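Local coordinates for succinate dehydrogenase subunit A (Mycolicibacterium smegmatis, PDB 7D6V), which probably oxidises succinate to fumarate at its bound FAD, as the flavoprotein subunit of a respiratory complex that passes electrons on to quinone, at residues V36-F42 with V168-I174; L21-I25 with L144-I148; R6-V12 with L199-V205. One frame throughout, in Å; residues are numbered along the deposited sequence.

Interaction 1. Residues V36-F42 with V168-I174. With FAD (flavin-adenine dinucleotide), chain D.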
loop_
_atom_site.group_PDB
_atom_site.type_symbol
_atom_site.label_atom_id
_atom_site.label_comp_id
_atom_site.label_asym_id
_atom_site.label_seq_id
_atom_site.Cartn_x
_atom_site.Cartn_y
_atom_site.Cartn_z
ATOM N N VAL A 36 -2.205 -0.459 -22.608
ATOM C CA VAL A 36 -2.756 -0.165 -21.291
ATOM C C VAL A 36 -2.416 1.284 -20.983
ATOM O O VAL A 36 -1.238 1.639 -20.860
ATOM C CB VAL A 36 -2.188 -1.098 -20.215
ATOM C CG1 VAL A 36 -2.707 -0.708 -18.842
ATOM C CG2 VAL A 36 -2.479 -2.535 -20.537
ATOM N N VAL A 37 -3.436 2.122 -20.843
ATOM C CA VAL A 37 -3.260 3.544 -20.576
ATOM C C VAL A 37 -3.753 3.826 -19.166
ATOM O O VAL A 37 -4.883 3.473 -18.816
ATOM C CB VAL A 37 -4.001 4.407 -21.610
ATOM C CG1 VAL A 37 -3.796 5.880 -21.314
ATOM C CG2 VAL A 37 -3.521 4.069 -23.008
ATOM N N THR A 38 -2.903 4.453 -18.359
ATOM C CA THR A 38 -3.203 4.717 -16.961
ATOM C C THR A 38 -2.879 6.169 -16.655
ATOM O O THR A 38 -1.842 6.683 -17.079
ATOM C CB THR A 38 -2.392 3.798 -16.038
ATOM O OG1 THR A 38 -2.708 2.434 -16.329
ATOM C CG2 THR A 38 -2.738 4.064 -14.589
ATOM N N LYS A 39 -3.764 6.828 -15.911
ATOM C CA LYS A 39 -3.531 8.218 -15.551
ATOM C C LYS A 39 -2.503 8.349 -14.434
ATOM O O LYS A 39 -1.820 9.373 -14.339
ATOM C CB LYS A 39 -4.848 8.874 -15.141
ATOM C CG LYS A 39 -5.014 10.292 -15.621
ATOM C CD LYS A 39 -6.049 11.016 -14.792
ATOM C CE LYS A 39 -7.437 10.804 -15.336
ATOM N NZ LYS A 39 -8.459 11.493 -14.511
ATOM N N SER A 40 -2.370 7.326 -13.597
ATOM C CA SER A 40 -1.421 7.278 -12.498
ATOM C C SER A 40 -0.287 6.314 -12.842
ATOM O O SER A 40 -0.171 5.834 -13.973
ATOM C CB SER A 40 -2.138 6.887 -11.204
ATOM O OG SER A 40 -2.850 5.673 -11.359
ATOM N N LEU A 41 0.574 6.051 -11.865
ATOM C CA LEU A 41 1.621 5.059 -12.051
ATOM C C LEU A 41 1.021 3.655 -12.082
ATOM O O LEU A 41 -0.099 3.415 -11.625
ATOM C CB LEU A 41 2.665 5.160 -10.938
ATOM C CG LEU A 41 3.621 6.356 -10.964
ATOM C CD1 LEU A 41 4.516 6.357 -9.737
ATOM C CD2 LEU A 41 4.456 6.355 -12.220
ATOM N N PHE A 42 1.785 2.721 -12.641
ATOM C CA PHE A 42 1.323 1.347 -12.781
ATOM C C PHE A 42 1.134 0.703 -11.412
ATOM O O PHE A 42 2.060 0.665 -10.598
ATOM C CB PHE A 42 2.323 0.547 -13.615
ATOM C CG PHE A 42 1.806 -0.779 -14.088
ATOM C CD1 PHE A 42 0.457 -0.974 -14.313
ATOM C CD2 PHE A 42 2.675 -1.831 -14.315
ATOM C CE1 PHE A 42 -0.014 -2.194 -14.750
ATOM C CE2 PHE A 42 2.209 -3.049 -14.754
ATOM C CZ PHE A 42 0.863 -3.231 -14.969
ATOM N N VAL A 168 2.303 -1.022 -21.513
ATOM C CA VAL A 168 1.664 -0.211 -20.483
ATOM C C VAL A 168 2.110 1.231 -20.661
ATOM O O VAL A 168 3.310 1.510 -20.759
ATOM C CB VAL A 168 2.004 -0.717 -19.070
ATOM C CG1 VAL A 168 1.235 0.071 -18.028
ATOM C CG2 VAL A 168 1.703 -2.198 -18.949
ATOM N N PHE A 169 1.145 2.145 -20.708
ATOM C CA PHE A 169 1.397 3.580 -20.809
ATOM C C PHE A 169 0.870 4.222 -19.530
ATOM O O PHE A 169 -0.273 4.678 -19.481
ATOM C CB PHE A 169 0.727 4.199 -22.043
ATOM C CG PHE A 169 1.129 3.574 -23.350
ATOM C CD1 PHE A 169 1.976 4.243 -24.215
ATOM C CD2 PHE A 169 0.629 2.342 -23.733
ATOM C CE1 PHE A 169 2.335 3.686 -25.422
ATOM C CE2 PHE A 169 0.989 1.780 -24.939
ATOM C CZ PHE A 169 1.840 2.455 -25.784
ATOM N N HIS A 170 1.703 4.267 -18.496
ATOM C CA HIS A 170 1.312 4.911 -17.254
ATOM C C HIS A 170 1.604 6.407 -17.325
ATOM O O HIS A 170 2.386 6.871 -18.158
ATOM C CB HIS A 170 2.033 4.290 -16.058
ATOM C CG HIS A 170 3.514 4.492 -16.072
ATOM N ND1 HIS A 170 4.141 5.475 -15.337
ATOM C CD2 HIS A 170 4.495 3.831 -16.727
ATOM C CE1 HIS A 170 5.444 5.411 -15.544
ATOM N NE2 HIS A 170 5.685 4.422 -16.384
ATOM N N GLU A 171 0.954 7.159 -16.433
ATOM C CA GLU A 171 1.038 8.620 -16.416
ATOM C C GLU A 171 0.572 9.212 -17.744
ATOM O O GLU A 171 1.133 10.186 -18.243
ATOM C CB GLU A 171 2.455 9.094 -16.081
ATOM C CG GLU A 171 2.950 8.771 -14.678
ATOM C CD GLU A 171 2.196 9.510 -13.596
ATOM O OE1 GLU A 171 1.748 10.644 -13.855
ATOM O OE2 GLU A 171 2.065 8.970 -12.481
ATOM N N THR A 172 -0.463 8.611 -18.326
ATOM C CA THR A 172 -1.030 9.055 -19.592
ATOM C C THR A 172 -2.526 9.255 -19.414
ATOM O O THR A 172 -3.204 8.400 -18.839
ATOM C CB THR A 172 -0.757 8.044 -20.709
ATOM O OG1 THR A 172 0.643 7.747 -20.753
ATOM C CG2 THR A 172 -1.183 8.603 -22.052
ATOM N N SER A 173 -3.038 10.376 -19.909
ATOM C CA SER A 173 -4.432 10.754 -19.731
ATOM C C SER A 173 -5.103 10.867 -21.090
ATOM O O SER A 173 -4.600 11.562 -21.976
ATOM C CB SER A 173 -4.541 12.074 -18.967
ATOM O OG SER A 173 -5.891 12.472 -18.821
ATOM N N ILE A 174 -6.234 10.187 -21.248
ATOM C CA ILE A 174 -6.993 10.188 -22.494
ATOM C C ILE A 174 -8.073 11.254 -22.399
ATOM O O ILE A 174 -8.834 11.294 -21.426
ATOM C CB ILE A 174 -7.606 8.806 -22.777
ATOM C CG1 ILE A 174 -6.506 7.768 -22.999
ATOM C CG2 ILE A 174 -8.526 8.869 -23.978
ATOM C CD1 ILE A 174 -5.634 8.042 -24.199
HETATM P PA FAD D . -9.909 1.868 -10.523
HETATM O O1A FAD D . -8.941 0.751 -10.394
HETATM O O2A FAD D . -10.334 2.605 -9.312
HETATM O O5B FAD D . -9.247 2.948 -11.495
HETATM C C5B FAD D . -9.569 3.075 -12.868
HETATM C C4B FAD D . -8.303 3.314 -13.674
HETATM O O4B FAD D . -8.586 4.122 -14.811
HETATM C C3B FAD D . -7.216 4.044 -12.923
HETATM O O3B FAD D . -5.991 3.390 -13.219
HETATM C C2B FAD D . -7.181 5.416 -13.543
HETATM O O2B FAD D . -5.888 6.007 -13.500
HETATM C C1B FAD D . -7.588 5.119 -14.956
HETATM N N9A FAD D . -8.135 6.315 -15.616
HETATM C C8A FAD D . -9.173 7.043 -15.208
HETATM N N7A FAD D . -9.402 8.063 -16.055
HETATM C C5A FAD D . -8.488 7.994 -17.027
HETATM C C6A FAD D . -8.154 8.757 -18.238
HETATM N N6A FAD D . -8.861 9.839 -18.600
HETATM N N1A FAD D . -7.117 8.340 -18.974
HETATM C C2A FAD D . -6.397 7.264 -18.646
HETATM N N3A FAD D . -6.643 6.529 -17.564
HETATM C C4A FAD D . -7.656 6.837 -16.733
HETATM N N1 FAD D . -15.326 -2.200 -2.886
HETATM C C2 FAD D . -15.464 -3.378 -2.245
HETATM O O2 FAD D . -16.062 -4.293 -2.818
HETATM N N3 FAD D . -14.988 -3.606 -1.021
HETATM C C4 FAD D . -14.340 -2.673 -0.336
HETATM O O4 FAD D . -13.906 -2.909 0.798
HETATM C C4X FAD D . -14.142 -1.352 -0.954
HETATM N N5 FAD D . -13.493 -0.365 -0.317
HETATM C C5X FAD D . -13.327 0.827 -0.912
HETATM C C6 FAD D . -12.652 1.834 -0.242
HETATM C C7 FAD D . -12.479 3.065 -0.843
HETATM C C7M FAD D . -11.753 4.165 -0.127
HETATM C C8 FAD D . -13.013 3.305 -2.200
HETATM C C8M FAD D . -12.824 4.642 -2.853
HETATM C C9 FAD D . -13.683 2.303 -2.876
HETATM C C9A FAD D . -13.858 1.074 -2.274
HETATM N N10 FAD D . -14.539 0.061 -2.954
HETATM C C10 FAD D . -14.690 -1.169 -2.308
HETATM C "C1'" FAD D . -15.059 0.271 -4.299
HETATM C "C2'" FAD D . -14.145 -0.415 -5.308
HETATM O "O2'" FAD D . -12.787 -0.312 -4.890
HETATM C "C3'" FAD D . -14.229 0.213 -6.688
HETATM O "O3'" FAD D . -15.537 0.004 -7.202
HETATM C "C4'" FAD D . -13.226 -0.431 -7.631
HETATM O "O4'" FAD D . -11.909 -0.227 -7.142
HETATM C "C5'" FAD D . -13.301 0.139 -9.034
HETATM O "O5'" FAD D . -12.196 -0.377 -9.761
HETATM P P FAD D . -11.935 -0.038 -11.296
HETATM O O1P FAD D . -10.957 -1.037 -11.803
HETATM O O2P FAD D . -13.235 0.108 -12.002
HETATM O O3P FAD D . -11.246 1.416 -11.282
#

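Interaction 2. Residues L21-I25 with L144-I148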
loop_
_atom_site.group_PDB
_atom_site.type_symbol
_atom_site.label_atom_id
_atom_site.label_comp_id
_atom_site.label_asym_id
_atom_site.label_seq_id
_atom_site.Cartn_x
_atom_site.Cartn_y
_atom_site.Cartn_z
ATOM N N LEU A 21 -7.065 -4.372 -15.734
ATOM C CA LEU A 21 -6.007 -5.372 -15.815
ATOM C C LEU A 21 -6.561 -6.746 -16.168
ATOM O O LEU A 21 -5.945 -7.486 -16.947
ATOM C CB LEU A 21 -5.223 -5.410 -14.506
ATOM C CG LEU A 21 -4.400 -4.146 -14.244
ATOM C CD1 LEU A 21 -3.481 -4.318 -13.055
ATOM C CD2 LEU A 21 -3.609 -3.767 -15.479
ATOM N N ARG A 22 -7.726 -7.110 -15.622
ATOM C CA ARG A 22 -8.331 -8.384 -15.989
ATOM C C ARG A 22 -8.700 -8.407 -17.468
ATOM O O ARG A 22 -8.506 -9.423 -18.152
ATOM C CB ARG A 22 -9.557 -8.649 -15.115
ATOM C CG ARG A 22 -10.015 -10.094 -15.101
ATOM C CD ARG A 22 -8.849 -11.030 -14.867
ATOM N NE ARG A 22 -9.211 -12.427 -15.070
ATOM C CZ ARG A 22 -9.103 -13.067 -16.227
ATOM N NH1 ARG A 22 -9.454 -14.340 -16.315
ATOM N NH2 ARG A 22 -8.648 -12.437 -17.297
ATOM N N ALA A 23 -9.217 -7.288 -17.985
ATOM C CA ALA A 23 -9.528 -7.199 -19.407
ATOM C C ALA A 23 -8.275 -7.335 -20.260
ATOM O O ALA A 23 -8.299 -7.979 -21.313
ATOM C CB ALA A 23 -10.235 -5.879 -19.708
ATOM N N VAL A 24 -7.174 -6.719 -19.829
ATOM C CA VAL A 24 -5.921 -6.818 -20.574
ATOM C C VAL A 24 -5.445 -8.262 -20.623
ATOM O O VAL A 24 -5.029 -8.765 -21.676
ATOM C CB VAL A 24 -4.858 -5.896 -19.957
ATOM C CG1 VAL A 24 -3.516 -6.119 -20.624
ATOM C CG2 VAL A 24 -5.286 -4.459 -20.089
ATOM N N ILE A 25 -5.494 -8.950 -19.481
ATOM C CA ILE A 25 -5.072 -10.348 -19.436
ATOM C C ILE A 25 -5.929 -11.193 -20.370
ATOM O O ILE A 25 -5.415 -12.013 -21.141
ATOM C CB ILE A 25 -5.115 -10.876 -17.991
ATOM C CG1 ILE A 25 -4.109 -10.125 -17.124
ATOM C CG2 ILE A 25 -4.834 -12.363 -17.957
ATOM C CD1 ILE A 25 -4.326 -10.297 -15.649
ATOM N N LEU A 144 -2.684 -8.821 -10.275
ATOM C CA LEU A 144 -2.944 -8.559 -11.688
ATOM C C LEU A 144 -1.741 -7.916 -12.372
ATOM O O LEU A 144 -1.378 -8.301 -13.492
ATOM C CB LEU A 144 -4.185 -7.685 -11.833
ATOM C CG LEU A 144 -5.498 -8.364 -11.445
ATOM C CD1 LEU A 144 -6.628 -7.360 -11.438
ATOM C CD2 LEU A 144 -5.809 -9.510 -12.385
ATOM N N GLN A 145 -1.105 -6.943 -11.715
ATOM C CA GLN A 145 0.060 -6.287 -12.303
ATOM C C GLN A 145 1.215 -7.266 -12.496
ATOM O O GLN A 145 1.884 -7.260 -13.540
ATOM C CB GLN A 145 0.471 -5.111 -11.418
ATOM C CG GLN A 145 1.894 -4.638 -11.577
ATOM C CD GLN A 145 2.309 -3.711 -10.459
ATOM O OE1 GLN A 145 1.606 -3.576 -9.461
ATOM N NE2 GLN A 145 3.451 -3.061 -10.619
ATOM N N GLN A 146 1.453 -8.130 -11.510
ATOM C CA GLN A 146 2.521 -9.112 -11.639
ATOM C C GLN A 146 2.190 -10.169 -12.683
ATOM O O GLN A 146 3.095 -10.696 -13.336
ATOM C CB GLN A 146 2.803 -9.748 -10.282
ATOM C CG GLN A 146 3.491 -8.801 -9.320
ATOM C CD GLN A 146 3.377 -9.241 -7.881
ATOM O OE1 GLN A 146 2.672 -10.197 -7.568
ATOM N NE2 GLN A 146 4.066 -8.540 -6.996
ATOM N N LYS A 147 0.906 -10.481 -12.871
ATOM C CA LYS A 147 0.517 -11.375 -13.956
ATOM C C LYS A 147 0.791 -10.740 -15.314
ATOM O O LYS A 147 1.230 -11.420 -16.248
ATOM C CB LYS A 147 -0.955 -11.752 -13.812
ATOM C CG LYS A 147 -1.498 -12.609 -14.934
ATOM C CD LYS A 147 -0.780 -13.937 -15.014
ATOM C CE LYS A 147 -1.377 -14.808 -16.098
ATOM N NZ LYS A 147 -0.580 -16.038 -16.324
ATOM N N ILE A 148 0.542 -9.434 -15.440
ATOM C CA ILE A 148 0.897 -8.723 -16.669
ATOM C C ILE A 148 2.397 -8.807 -16.918
ATOM O O ILE A 148 2.849 -9.053 -18.046
ATOM C CB ILE A 148 0.427 -7.258 -16.599
ATOM C CG1 ILE A 148 -1.087 -7.174 -16.417
ATOM C CG2 ILE A 148 0.869 -6.494 -17.838
ATOM C CD1 ILE A 148 -1.860 -7.363 -17.683
#

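Interaction 3. Residues R6-V12 with L199-V205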
loop_
_atom_site.group_PDB
_atom_site.type_symbol
_atom_site.label_atom_id
_atom_site.label_comp_id
_atom_site.label_asym_id
_atom_site.label_seq_id
_atom_site.Cartn_x
_atom_site.Cartn_y
_atom_site.Cartn_z
ATOM N N ARG A 6 2.097 8.383 -32.643
ATOM C CA ARG A 6 1.024 7.479 -33.038
ATOM C C ARG A 6 1.395 6.030 -32.766
ATOM O O ARG A 6 2.511 5.594 -33.063
ATOM C CB ARG A 6 0.682 7.645 -34.517
ATOM C CG ARG A 6 0.375 9.065 -34.922
ATOM C CD ARG A 6 0.342 9.196 -36.427
ATOM N NE ARG A 6 -0.940 8.774 -36.975
ATOM C CZ ARG A 6 -1.862 9.611 -37.437
ATOM N NH1 ARG A 6 -3.002 9.141 -37.920
ATOM N NH2 ARG A 6 -1.640 10.918 -37.414
ATOM N N HIS A 7 0.444 5.285 -32.212
ATOM C CA HIS A 7 0.599 3.863 -31.952
ATOM C C HIS A 7 -0.586 3.111 -32.538
ATOM O O HIS A 7 -1.699 3.637 -32.612
ATOM C CB HIS A 7 0.711 3.576 -30.456
ATOM C CG HIS A 7 1.834 4.300 -29.787
ATOM N ND1 HIS A 7 3.147 3.894 -29.886
ATOM C CD2 HIS A 7 1.842 5.406 -29.007
ATOM C CE1 HIS A 7 3.915 4.719 -29.199
ATOM N NE2 HIS A 7 3.148 5.645 -28.655
ATOM N N SER A 8 -0.339 1.874 -32.957
ATOM C CA SER A 8 -1.353 1.032 -33.577
ATOM C C SER A 8 -1.504 -0.241 -32.758
ATOM O O SER A 8 -0.523 -0.956 -32.533
ATOM C CB SER A 8 -0.981 0.703 -35.022
ATOM O OG SER A 8 -2.044 0.047 -35.685
ATOM N N TYR A 9 -2.729 -0.520 -32.317
ATOM C CA TYR A 9 -3.019 -1.687 -31.498
ATOM C C TYR A 9 -4.371 -2.258 -31.900
ATOM O O TYR A 9 -5.094 -1.685 -32.715
ATOM C CB TYR A 9 -3.001 -1.344 -30.005
ATOM C CG TYR A 9 -1.616 -1.104 -29.464
ATOM C CD1 TYR A 9 -0.837 -2.156 -29.011
ATOM C CD2 TYR A 9 -1.080 0.174 -29.419
ATOM C CE1 TYR A 9 0.430 -1.941 -28.522
ATOM C CE2 TYR A 9 0.186 0.397 -28.934
ATOM C CZ TYR A 9 0.938 -0.662 -28.487
ATOM O OH TYR A 9 2.202 -0.442 -28.001
ATOM N N ASP A 10 -4.699 -3.414 -31.326
ATOM C CA ASP A 10 -6.000 -4.035 -31.550
ATOM C C ASP A 10 -7.051 -3.528 -30.573
ATOM O O ASP A 10 -8.206 -3.323 -30.956
ATOM C CB ASP A 10 -5.889 -5.555 -31.438
ATOM C CG ASP A 10 -5.171 -6.177 -32.614
ATOM O OD1 ASP A 10 -5.397 -5.732 -33.757
ATOM O OD2 ASP A 10 -4.380 -7.118 -32.397
ATOM N N VAL A 11 -6.674 -3.332 -29.314
ATOM C CA VAL A 11 -7.581 -2.842 -28.288
ATOM C C VAL A 11 -6.794 -1.944 -27.347
ATOM O O VAL A 11 -5.611 -2.173 -27.082
ATOM C CB VAL A 11 -8.263 -4.006 -27.525
ATOM C CG1 VAL A 11 -7.238 -4.846 -26.792
ATOM C CG2 VAL A 11 -9.324 -3.488 -26.567
ATOM N N VAL A 12 -7.450 -0.891 -26.867
ATOM C CA VAL A 12 -6.884 0.006 -25.870
ATOM C C VAL A 12 -7.756 -0.059 -24.626
ATOM O O VAL A 12 -8.968 0.168 -24.700
ATOM C CB VAL A 12 -6.778 1.450 -26.393
ATOM C CG1 VAL A 12 -6.312 2.380 -25.290
ATOM C CG2 VAL A 12 -5.824 1.519 -27.565
ATOM N N LEU A 199 -1.677 9.487 -29.977
ATOM C CA LEU A 199 -2.873 8.960 -30.613
ATOM C C LEU A 199 -2.736 7.452 -30.747
ATOM O O LEU A 199 -1.773 6.963 -31.346
ATOM C CB LEU A 199 -3.096 9.600 -31.983
ATOM C CG LEU A 199 -4.139 8.919 -32.867
ATOM C CD1 LEU A 199 -5.532 9.085 -32.288
ATOM C CD2 LEU A 199 -4.071 9.465 -34.278
ATOM N N PHE A 200 -3.700 6.727 -30.199
ATOM C CA PHE A 200 -3.815 5.292 -30.390
ATOM C C PHE A 200 -4.839 5.021 -31.482
ATOM O O PHE A 200 -5.792 5.780 -31.660
ATOM C CB PHE A 200 -4.217 4.604 -29.087
ATOM C CG PHE A 200 -3.280 4.885 -27.947
ATOM C CD1 PHE A 200 -2.179 4.081 -27.724
ATOM C CD2 PHE A 200 -3.494 5.962 -27.108
ATOM C CE1 PHE A 200 -1.316 4.343 -26.684
ATOM C CE2 PHE A 200 -2.634 6.227 -26.067
ATOM C CZ PHE A 200 -1.545 5.418 -25.854
ATOM N N GLU A 201 -4.627 3.944 -32.228
ATOM C CA GLU A 201 -5.411 3.648 -33.422
ATOM C C GLU A 201 -6.006 2.250 -33.340
ATOM O O GLU A 201 -5.900 1.444 -34.266
ATOM C CB GLU A 201 -4.566 3.812 -34.679
ATOM C CG GLU A 201 -4.393 5.250 -35.117
ATOM C CD GLU A 201 -3.174 5.447 -35.993
ATOM O OE1 GLU A 201 -2.048 5.426 -35.455
ATOM O OE2 GLU A 201 -3.339 5.625 -37.218
ATOM N N ALA A 202 -6.625 1.942 -32.224
ATOM C CA ALA A 202 -7.230 0.628 -32.092
ATOM C C ALA A 202 -8.701 0.658 -32.496
ATOM O O ALA A 202 -9.389 1.659 -32.284
ATOM C CB ALA A 202 -7.110 0.131 -30.657
ATOM N N PRO A 203 -9.207 -0.431 -33.080
ATOM C CA PRO A 203 -10.638 -0.497 -33.410
ATOM C C PRO A 203 -11.544 -0.786 -32.223
ATOM O O PRO A 203 -12.769 -0.696 -32.373
ATOM C CB PRO A 203 -10.705 -1.634 -34.435
ATOM C CG PRO A 203 -9.538 -2.485 -34.128
ATOM C CD PRO A 203 -8.459 -1.575 -33.625
ATOM N N ALA A 204 -10.995 -1.124 -31.060
ATOM C CA ALA A 204 -11.786 -1.397 -29.871
ATOM C C ALA A 204 -11.181 -0.681 -28.674
ATOM O O ALA A 204 -9.962 -0.528 -28.574
ATOM C CB ALA A 204 -11.880 -2.899 -29.584
ATOM N N VAL A 205 -12.047 -0.244 -27.765
ATOM C CA VAL A 205 -11.639 0.451 -26.550
ATOM C C VAL A 205 -12.435 -0.113 -25.380
ATOM O O VAL A 205 -13.657 -0.259 -25.472
ATOM C CB VAL A 205 -11.851 1.974 -26.669
ATOM C CG1 VAL A 205 -11.853 2.631 -25.301
ATOM C CG2 VAL A 205 -10.780 2.592 -27.547
#

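Interaction 1. Residues V36-F42 with V168-I174
Val36 and Val37 run parallel to Val168 and Phe169 as neighbouring strand ends, with Val36 CA 4.5 Å from Val168 CA. Thr38 N donates to Phe169 O (2.9 Å), whereas the bond from Phe169 N to Val36 O is modelled doubtfully short. Beyond them, Thr172 N reaches Thr38 O at 2.7 Å, and Glu171 N donates to Ser40 O. Phe42 turns a ring face to Val168 because its first torsion (chi1 -167°) sets CG opposite the main-chain nitrogen; Val168 CG1 sits 4.1 Å from the ring centroid in a CH-pi contact. Val37 CG1 meets Ile174 CG1 (3.7 Å), the side chains lying nearly at right angles. The backbone of Ile174 reads the adenine of FAD: its N donates to N1A (3.1 Å) and its O accepts from N6A (3.2 Å). Lys39 N bonds weakly to the ribose O2B; its aliphatic chain lies over one face of the adenine, CE 3.4 Å from C5A, and carries NZ on to a salt bridge with Asp228. Around this adenosine site, Val36 packs on Val24 and Phe42 on Leu21 of helix 18-30, while Val37 and Ile174 touch Phe200 of strand 197-200.

Interaction 2. Residues L21-I25 with L144-I148
Two helices of the FAD-binding domain pack side by side here, Leu21 and Ile25 of helix 18-30 facing Leu144 and Ile148 of helix 136-159. The axes of the short segments pass 9.8 Å apart and run in nearly the same direction, crossing at 27°. The side chains meet through apolar atoms. Leu21 lays CD1 against Leu144 CB (3.7 Å), while its CB faces the CD1 branch of the same leucine. One turn on, Ile25 CD1 reaches between Leu144 CD2 (3.7 Å) and the aliphatic Lys147 CG (3.7 Å). Ile148 answers from the second helix: the bend at its second torsion (chi2 -80°) carries CD1 across to Val24 CG1 (3.6 Å) and Ile25 CG1 (3.6 Å). Arg22 touches with its CD, next to Leu144 CD2, and sends its guanidinium to Glu100 in a salt bridge. Gln145 and Gln146 instead hydrogen-bond the iron-sulfur subunit, through its Glu147 and Arg143. Val24 and Ile148 also touch Ile166 of strand 166-169, so the helix pair lies on one face of the parallel sheet. This layer, with a probable GxGxxG motif (Gly15, Gly17, Gly20) running from the turn after strand 11-14 into the start of helix 18-30, is characteristic of a Rossmann-type dinucleotide-binding fold.

Interaction 3. Residues R6-V12 with L199-V205
Arg6 opens the contact with its guanidinium laid over Leu199, CD2 of the leucine standing 3.8 Å above the centre of the flat group. Glu201 OE2 comes to the edge of that guanidinium, near its plane, and forms a long salt bridge with NH1 (3.6 Å); the planes of the two charged groups are 78° apart, so they do not meet as a flat two-pronged pair. The bend at the third torsion of Arg6 (chi3 82°) swings its end toward this carboxylate. His7 N then donates a nearly straight bond to Leu199 O (2.9 Å), while His7 O accepts only a weak one from Glu201 N. The His7 ring runs alongside that of Phe200, close to parallel but slid so far that they hardly overlap, and its NE2 is hydrogen-bonded to Glu5. Here strand 5-7 pairs with 197-200 in a mixed sheet; through the loops Ser8-Asp10 and Glu201-Pro203 both chains pass into the parallel Rossmann-type sheet, where 11-14 pairs with 204-206. Tyr9 brings CD2 to the edge of the Phe200 ring, and its carbonyl O receives a CA-H...O contact from Ala202 CA (3.2 Å). Asp10 turns from the partner segment to a salt bridge with Arg453, although its carbonyl faces Pro203. Val11 CG2 lies by Ala204 CB (4.0 Å). Val12 N donates to Ala204 O (3.1 Å), and its CG2 fits between Ala202 CB (3.6 Å) and Phe200 CB (3.8 Å). Backbone bonds thus hold both ends, with mainly CA-H...O and van der Waals contacts in the loop between, while the side chains change from a long ion pair at the more exposed start to aliphatic packing at the buried end.

How the interactions relate
From the N terminus, segment 6-12 pairs with the distant segment 199-205, and interaction 3 closes the longest of the three loops; interactions 1 and 2 both fall within it. These two cross along the chain, their segments alternating in the order 21-25, 36-42, 144-148, 168-174. Helix 18-30 is followed by strand 34-37, and helix 136-159 by strand 166-169, so two helix-strand units are joined twice: helix to helix in interaction 2 and strand to strand in interaction 1. Val36 packs on Val24 where interactions 1 and 2 meet. Interactions 1 and 3 both span the parallel and mixed sheets, and Phe169 meets His7, Tyr9 and Phe200 where they adjoin.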